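Side-chain contacts in sensor protein (Vibrio parahaemolyticus, PDB 3I9Y), which probably acts as a membrane histidine kinase receptor responding to trimethylamine N-oxide in a two-component phosphorelay, the chain described being its sensor domain: residues A170-M173 against L174-E178; I192-A195 against F196-L200; R10-S13 against E14-R18. All coordinates share one frame; numbering follows the deposited sequence.

Interaction 1 of 3, residues A170-M173 against L174-E178; sequences AFKM and LNQIE
Gln176 folds back onto Met173 one turn earlier on helix 158-180, part of the stacked four-helix bundles of the sensor domain. With CG beside its own backbone N (chi1 -70°), Gln176 sends its chain back along the helix, so that OE1 lies 3.3 Å from CA of Met173 and 3.6 Å from its CG. The same oxygen accepts a hydrogen bond from Asn199 of helix 186-208, which fixes the amide against that helix. Lys172 passes beside CB of Asn175 and CG of Gln176, crossing Gln176 at about a right angle; its CD is modelled 3.4 Å from CG of Gln176, but chi2 is nearly eclipsed (1°) and the outer bonds are stretched, so the place of this exposed chain end is doubtful. Met173 also packs on helix 186-208, at Leu200 and Met203, while Leu174 and Ile177 meet helix 63-114. Beneath the side chains run regular i to i+4 bonds, including Gln176 N to Lys172 O. Phe171 O takes a second donor besides Asn175 N: a water gives one hydrogen to it at 3.0 Å and the other to Asn175 OD1 at 2.7 Å.

Interaction 2 of 3, residues I192-A195 against F196-L200; sequences IQTA and FENNL
The side chain of Asn198 folds back over the backbone carbonyl of Thr194, one turn earlier on helix 186-208, a member of one of the stacked four-helix bundles that make up the sensor domain. Backbone hydrogen bonds of the i to i+4 kind form the first group: Phe196 N to Ile192 O, Glu197 N to Gln193 O, Asn198 N to Thr194 O (2.9 Å) and Asn199 N to Ala195 O.

A second group of contacts sets side-chain carbons against the carbonyl oxygens of the preceding turn. In Asn198, CG is beside the backbone N (chi1 -70°), which swings the amide back onto Thr194: CG lies 3.2 Å from Thr194 O. ND2 is nearly as close to that oxygen, but its angle is too poor for a hydrogen bond, and the polar partner of this side chain is Lys201, whose NZ bonds OD1. Asn199 repeats the posture over Ala195, its CG 3.4 Å from Ala195 O, while its ND2 is hydrogen-bonded to OE1 of Gln176 on helix 158-180. Glu197 turns the other way, extended outward, so that CB alone meets the turn before, 3.5 Å from Gln193 O. CB of Phe196 likewise rests 3.4 Å from Ile192 O, while the ring leads off away from this turn.

Outward, the helix packs against helices 158-180 and 232-267. Ile192 and Asn199 touch the first through Glu179 and Leu169, and Ile192 and Gln193 reach Phe233 at the start of the second, a ring that Phe196 also meets with the planes at about 55°.

Interaction 3 of 3, residues R10-S13 against E14-R18; sequences RQVS and ELSTR
Val12 O accepts two bonds from Ser16, the hydroxyl OG and the backbone N coming from opposite faces of the carbonyl plane. This is the familiar serine-to-carbonyl bond of an alpha helix, set here in helix 5-27 of the sensor domain. OG donates to Val12 O at 2.6 Å, tilted 33° from the plane, and N donates at 2.9 Å. The hydroxyl stands beside its own backbone N (chi1 -63°), which turns it back toward the preceding turn. The guanidinium of Arg18 has Glu14 OE2 at its edge, in plane, but that salt bridge is weak and the place of OE2 is doubtful.

Ser16 is buried, so the double grip satisfies a carbonyl inside the bundle. OG also lies within bonding distance of Asn261 OD1 on helix 232-267, although its single proton cannot serve both acceptors fully. Val12 packs on Asn261 and Val264 of that helix and on Ile53 of helix 32-58, so this stretch joins two neighbours.

The remaining contacts combine backbone bonds with side-chain carbons near the same oxygens. At Thr17, the backbone N bonds Ser13 O; the methyl CG2 is modelled close to that oxygen too, but chi1 (126°) is far from a staggered value and the approach is doubtful. Leu15 also touches Ser48 of helix 32-58. Within the helix it follows Gln11: its N bonds Gln11 O at 2.8 Å, and its CD1 is 3.7 Å and its CB 3.5 Å from that Gln11 O.

Interactions 1 and 2 lie on consecutive helices, 158-180 and 186-208, with centres 10 Å apart, and they interlock: CG1 of Ile177 is 3.4 Å from CE1 of Phe196, and CG of Met173 is 3.5 Å from CB of Asn199. Interaction 3 is remote, on the opposite side of the chain's centre, about 50 Å from interaction 1 and 51 Å from interaction 2 between centres. Its nearest atoms stay about 33 and 37 Å away. Helix 232-267 spans the gap, meeting interaction 2 near its start and interaction 3 near its end, consistent with two stacked helical bundles. The kinase domains belong to other parts of the full-length protein.

Interaction 1 of 3, residues A170-M173 against L174-E178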
loop_
_atom_site.group_PDB
_atom_site.type_symbol
_atom_site.label_atom_id
_atom_site.label_comp_id
_atom_site.label_asym_id
_atom_site.label_seq_id
_atom_site.Cartn_x
_atom_site.Cartn_y
_atom_site.Cartn_z
ATOM N N ALA A 170 20.516 19.625 7.047
ATOM C CA ALA A 170 19.114 19.446 7.473
ATOM C C ALA A 170 18.301 19.481 6.125
ATOM O O ALA A 170 17.429 18.701 5.965
ATOM C CB ALA A 170 18.656 20.677 8.441
ATOM N N PHE A 171 18.687 20.304 5.093
ATOM C CA PHE A 171 17.865 20.269 3.909
ATOM C C PHE A 171 18.085 18.923 3.144
ATOM O O PHE A 171 17.089 18.381 2.550
ATOM C CB PHE A 171 18.196 21.454 2.953
ATOM C CG PHE A 171 17.633 22.795 3.413
ATOM C CD1 PHE A 171 16.695 22.817 4.476
ATOM C CD2 PHE A 171 17.962 23.993 2.757
ATOM C CE1 PHE A 171 16.062 24.043 4.935
ATOM C CE2 PHE A 171 17.399 25.196 3.102
ATOM C CZ PHE A 171 16.436 25.276 4.208
ATOM N N LYS A 172 19.316 18.414 3.137
ATOM C CA LYS A 172 19.507 17.210 2.406
ATOM C C LYS A 172 18.743 16.030 3.163
ATOM O O LYS A 172 18.216 15.148 2.517
ATOM C CB LYS A 172 21.006 16.677 2.294
ATOM C CG LYS A 172 20.868 15.343 1.233
ATOM C CD LYS A 172 19.250 14.784 0.449
ATOM C CE LYS A 172 18.892 13.784 -0.879
ATOM N NZ LYS A 172 17.287 13.177 -1.664
ATOM N N MET A 173 18.714 16.020 4.481
ATOM C CA MET A 173 17.984 14.835 5.149
ATOM C C MET A 173 16.428 14.979 4.803
ATOM O O MET A 173 15.742 14.012 4.582
ATOM C CB MET A 173 18.216 14.942 6.637
ATOM C CG MET A 173 19.756 14.388 6.820
ATOM S SD MET A 173 20.203 14.614 8.578
ATOM C CE MET A 173 19.073 13.694 9.374
ATOM N N LEU A 174 15.901 16.208 4.728
ATOM C CA LEU A 174 14.487 16.349 4.377
ATOM C C LEU A 174 14.259 15.946 2.878
ATOM O O LEU A 174 13.262 15.306 2.516
ATOM C CB LEU A 174 14.111 17.796 4.520
ATOM C CG LEU A 174 12.715 18.125 4.904
ATOM C CD1 LEU A 174 12.321 19.487 4.323
ATOM C CD2 LEU A 174 11.563 16.995 4.754
ATOM N N ASN A 175 15.173 16.244 1.993
ATOM C CA ASN A 175 15.003 15.817 0.592
ATOM C C ASN A 175 15.020 14.275 0.590
ATOM O O ASN A 175 14.250 13.693 -0.203
ATOM C CB ASN A 175 16.235 16.326 -0.361
ATOM C CG ASN A 175 16.153 17.879 -0.657
ATOM O OD1 ASN A 175 15.086 18.518 -0.486
ATOM N ND2 ASN A 175 17.255 18.463 -1.076
ATOM N N GLN A 176 15.875 13.629 1.384
ATOM C CA GLN A 176 15.931 12.124 1.446
ATOM C C GLN A 176 14.563 11.544 1.857
ATOM O O GLN A 176 14.073 10.624 1.235
ATOM C CB GLN A 176 16.966 11.577 2.531
ATOM C CG GLN A 176 18.406 11.913 1.996
ATOM C CD GLN A 176 19.397 11.561 3.058
ATOM O OE1 GLN A 176 19.253 11.875 4.262
ATOM N NE2 GLN A 176 20.365 10.817 2.647
ATOM N N ILE A 177 13.959 12.098 2.929
ATOM C CA ILE A 177 12.674 11.595 3.391
ATOM C C ILE A 177 11.630 11.878 2.268
ATOM O O ILE A 177 10.922 10.947 1.972
ATOM C CB ILE A 177 12.270 12.355 4.619
ATOM C CG1 ILE A 177 13.188 11.816 5.750
ATOM C CG2 ILE A 177 10.874 11.799 5.066
ATOM C CD1 ILE A 177 12.725 12.622 7.151
ATOM N N GLU A 178 11.540 13.095 1.618
ATOM C CA GLU A 178 10.548 13.327 0.543
ATOM C C GLU A 178 10.824 12.331 -0.589
ATOM O O GLU A 178 9.862 11.790 -1.208
ATOM C CB GLU A 178 10.705 14.817 -0.090
ATOM C CG GLU A 178 10.376 15.798 1.075
ATOM C CD GLU A 178 8.889 16.016 1.319
ATOM O OE1 GLU A 178 8.083 15.347 0.650
ATOM O OE2 GLU A 178 8.580 16.881 2.185
HETATM O O HOH W 1 14.882 20.146 1.636
#

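Interaction 2 of 3, residues I192-A195 against F196-L200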
loop_
_atom_site.group_PDB
_atom_site.type_symbol
_atom_site.label_atom_id
_atom_site.label_comp_id
_atom_site.label_asym_id
_atom_site.label_seq_id
_atom_site.Cartn_x
_atom_site.Cartn_y
_atom_site.Cartn_z
ATOM N N ILE A 192 18.329 4.514 1.028
ATOM C CA ILE A 192 18.030 5.887 1.519
ATOM C C ILE A 192 17.916 5.794 2.940
ATOM O O ILE A 192 18.409 6.614 3.666
ATOM C CB ILE A 192 16.732 6.445 0.978
ATOM C CG1 ILE A 192 17.041 6.756 -0.434
ATOM C CG2 ILE A 192 16.547 7.887 1.564
ATOM C CD1 ILE A 192 16.101 7.871 -0.944
ATOM N N GLN A 193 17.375 4.678 3.422
ATOM C CA GLN A 193 17.329 4.557 4.884
ATOM C C GLN A 193 18.744 4.601 5.535
ATOM O O GLN A 193 18.940 5.136 6.652
ATOM C CB GLN A 193 16.733 3.169 5.215
ATOM C CG GLN A 193 16.695 2.773 6.667
ATOM C CD GLN A 193 15.943 1.343 6.840
ATOM O OE1 GLN A 193 15.973 0.436 5.951
ATOM N NE2 GLN A 193 15.309 1.160 7.997
ATOM N N THR A 194 19.728 3.881 4.944
ATOM C CA THR A 194 20.999 3.828 5.747
ATOM C C THR A 194 21.735 5.198 5.433
ATOM O O THR A 194 22.383 5.791 6.283
ATOM C CB THR A 194 21.953 2.587 5.406
ATOM O OG1 THR A 194 22.660 2.899 4.199
ATOM C CG2 THR A 194 21.272 1.382 5.169
ATOM N N ALA A 195 21.516 5.705 4.246
ATOM C CA ALA A 195 22.049 7.021 3.964
ATOM C C ALA A 195 21.459 8.148 4.950
ATOM O O ALA A 195 22.176 9.028 5.460
ATOM C CB ALA A 195 21.754 7.369 2.561
ATOM N N PHE A 196 20.209 8.062 5.353
ATOM C CA PHE A 196 19.597 9.127 6.145
ATOM C C PHE A 196 20.142 8.863 7.459
ATOM O O PHE A 196 20.423 9.798 8.255
ATOM C CB PHE A 196 18.027 8.884 6.223
ATOM C CG PHE A 196 17.305 9.764 7.217
ATOM C CD1 PHE A 196 16.645 10.941 6.767
ATOM C CD2 PHE A 196 17.238 9.430 8.529
ATOM C CE1 PHE A 196 15.949 11.751 7.662
ATOM C CE2 PHE A 196 16.536 10.228 9.454
ATOM C CZ PHE A 196 15.898 11.395 9.047
ATOM N N GLU A 197 20.305 7.561 7.800
ATOM C CA GLU A 197 20.836 7.325 9.170
ATOM C C GLU A 197 22.336 7.847 9.343
ATOM O O GLU A 197 22.736 8.304 10.421
ATOM C CB GLU A 197 20.890 5.846 9.471
ATOM C CG GLU A 197 21.524 5.595 10.836
ATOM C CD GLU A 197 21.422 4.073 11.249
ATOM O OE1 GLU A 197 21.607 3.114 10.404
ATOM O OE2 GLU A 197 21.105 3.824 12.446
ATOM N N ASN A 198 23.142 7.692 8.322
ATOM C CA ASN A 198 24.601 8.116 8.397
ATOM C C ASN A 198 24.564 9.704 8.511
ATOM O O ASN A 198 25.204 10.276 9.382
ATOM C CB ASN A 198 25.317 7.713 7.119
ATOM C CG ASN A 198 25.516 6.132 6.975
ATOM O OD1 ASN A 198 25.558 5.337 8.023
ATOM N ND2 ASN A 198 25.664 5.659 5.664
ATOM N N ASN A 199 23.669 10.368 7.770
ATOM C CA ASN A 199 23.551 11.851 7.846
ATOM C C ASN A 199 23.168 12.301 9.173
ATOM O O ASN A 199 23.667 13.290 9.667
ATOM C CB ASN A 199 22.565 12.351 6.879
ATOM C CG ASN A 199 23.101 12.342 5.606
ATOM O OD1 ASN A 199 24.316 12.228 5.555
ATOM N ND2 ASN A 199 22.304 12.435 4.474
ATOM N N LEU A 200 22.226 11.599 9.794
ATOM C CA LEU A 200 21.848 11.923 11.126
ATOM C C LEU A 200 23.064 11.842 12.144
ATOM O O LEU A 200 23.186 12.634 13.079
ATOM C CB LEU A 200 20.754 10.947 11.500
ATOM C CG LEU A 200 20.302 11.395 12.826
ATOM C CD1 LEU A 200 19.286 12.601 12.712
ATOM C CD2 LEU A 200 19.572 10.278 13.410
#

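Interaction 3 of 3, residues R10-S13 against E14-R18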
loop_
_atom_site.group_PDB
_atom_site.type_symbol
_atom_site.label_atom_id
_atom_site.label_comp_id
_atom_site.label_asym_id
_atom_site.label_seq_id
_atom_site.Cartn_x
_atom_site.Cartn_y
_atom_site.Cartn_z
ATOM N N ARG A 10 -24.525 -16.758 -18.962
ATOM C CA ARG A 10 -24.282 -15.452 -19.578
ATOM C C ARG A 10 -24.214 -14.436 -18.362
ATOM O O ARG A 10 -23.435 -13.541 -18.424
ATOM C CB ARG A 10 -25.471 -15.116 -20.459
ATOM C CG ARG A 10 -25.485 -15.876 -21.785
ATOM C CD ARG A 10 -26.855 -15.533 -22.638
ATOM N NE ARG A 10 -26.688 -14.131 -23.078
ATOM C CZ ARG A 10 -27.299 -13.073 -22.535
ATOM N NH1 ARG A 10 -28.189 -13.247 -21.513
ATOM N NH2 ARG A 10 -26.981 -11.830 -23.016
ATOM N N GLN A 11 -25.160 -14.512 -17.406
ATOM C CA GLN A 11 -25.162 -13.660 -16.258
ATOM C C GLN A 11 -23.829 -13.875 -15.410
ATOM O O GLN A 11 -23.207 -12.912 -14.977
ATOM C CB GLN A 11 -26.366 -13.893 -15.484
ATOM C CG GLN A 11 -27.525 -13.128 -16.206
ATOM C CD GLN A 11 -28.893 -13.493 -15.581
ATOM O OE1 GLN A 11 -29.438 -14.668 -15.837
ATOM N NE2 GLN A 11 -29.480 -12.581 -14.803
ATOM N N VAL A 12 -23.412 -15.113 -15.205
ATOM C CA VAL A 12 -22.171 -15.334 -14.480
ATOM C C VAL A 12 -21.010 -14.626 -15.248
ATOM O O VAL A 12 -20.055 -13.975 -14.628
ATOM C CB VAL A 12 -21.819 -16.897 -14.391
ATOM C CG1 VAL A 12 -20.412 -17.128 -13.802
ATOM C CG2 VAL A 12 -22.878 -17.524 -13.445
ATOM N N SER A 13 -20.990 -14.795 -16.571
ATOM C CA SER A 13 -19.858 -14.247 -17.359
ATOM C C SER A 13 -19.884 -12.651 -17.292
ATOM O O SER A 13 -18.850 -11.958 -17.186
ATOM C CB SER A 13 -20.007 -14.664 -18.846
ATOM O OG SER A 13 -19.066 -13.893 -19.578
ATOM N N GLU A 14 -21.064 -12.072 -17.350
ATOM C CA GLU A 14 -21.074 -10.658 -17.299
ATOM C C GLU A 14 -20.824 -10.118 -15.885
ATOM O O GLU A 14 -20.129 -9.056 -15.790
ATOM C CB GLU A 14 -22.349 -10.125 -17.891
ATOM C CG GLU A 14 -22.092 -8.633 -18.483
ATOM C CD GLU A 14 -22.688 -7.775 -17.444
ATOM O OE1 GLU A 14 -23.381 -8.629 -16.712
ATOM O OE2 GLU A 14 -22.467 -6.406 -17.336
ATOM N N LEU A 15 -21.294 -10.815 -14.821
ATOM C CA LEU A 15 -21.025 -10.362 -13.445
ATOM C C LEU A 15 -19.418 -10.537 -13.208
ATOM O O LEU A 15 -18.808 -9.719 -12.607
ATOM C CB LEU A 15 -21.826 -11.110 -12.373
ATOM C CG LEU A 15 -23.106 -10.437 -12.357
ATOM C CD1 LEU A 15 -24.067 -11.455 -11.679
ATOM C CD2 LEU A 15 -23.099 -9.151 -11.544
ATOM N N SER A 16 -18.756 -11.515 -13.789
ATOM C CA SER A 16 -17.357 -11.704 -13.693
ATOM C C SER A 16 -16.643 -10.435 -14.234
ATOM O O SER A 16 -15.740 -9.828 -13.522
ATOM C CB SER A 16 -16.848 -12.840 -14.541
ATOM O OG SER A 16 -17.498 -13.988 -13.980
ATOM N N THR A 17 -16.980 -10.053 -15.460
ATOM C CA THR A 17 -16.339 -8.840 -15.952
ATOM C C THR A 17 -16.710 -7.594 -15.142
ATOM O O THR A 17 -15.832 -6.782 -14.874
ATOM C CB THR A 17 -16.359 -8.671 -17.558
ATOM O OG1 THR A 17 -16.918 -7.399 -17.897
ATOM C CG2 THR A 17 -16.753 -9.747 -18.191
ATOM N N ARG A 18 -17.901 -7.473 -14.605
ATOM C CA ARG A 18 -18.131 -6.376 -13.752
ATOM C C ARG A 18 -17.284 -6.384 -12.428
ATOM O O ARG A 18 -16.820 -5.245 -11.939
ATOM C CB ARG A 18 -19.621 -6.267 -13.384
ATOM C CG ARG A 18 -20.180 -5.629 -14.620
ATOM C CD ARG A 18 -21.652 -5.807 -14.962
ATOM N NE ARG A 18 -22.316 -5.711 -13.717
ATOM C CZ ARG A 18 -23.640 -5.594 -13.583
ATOM N NH1 ARG A 18 -24.369 -5.569 -14.723
ATOM N NH2 ARG A 18 -24.189 -5.449 -12.261
#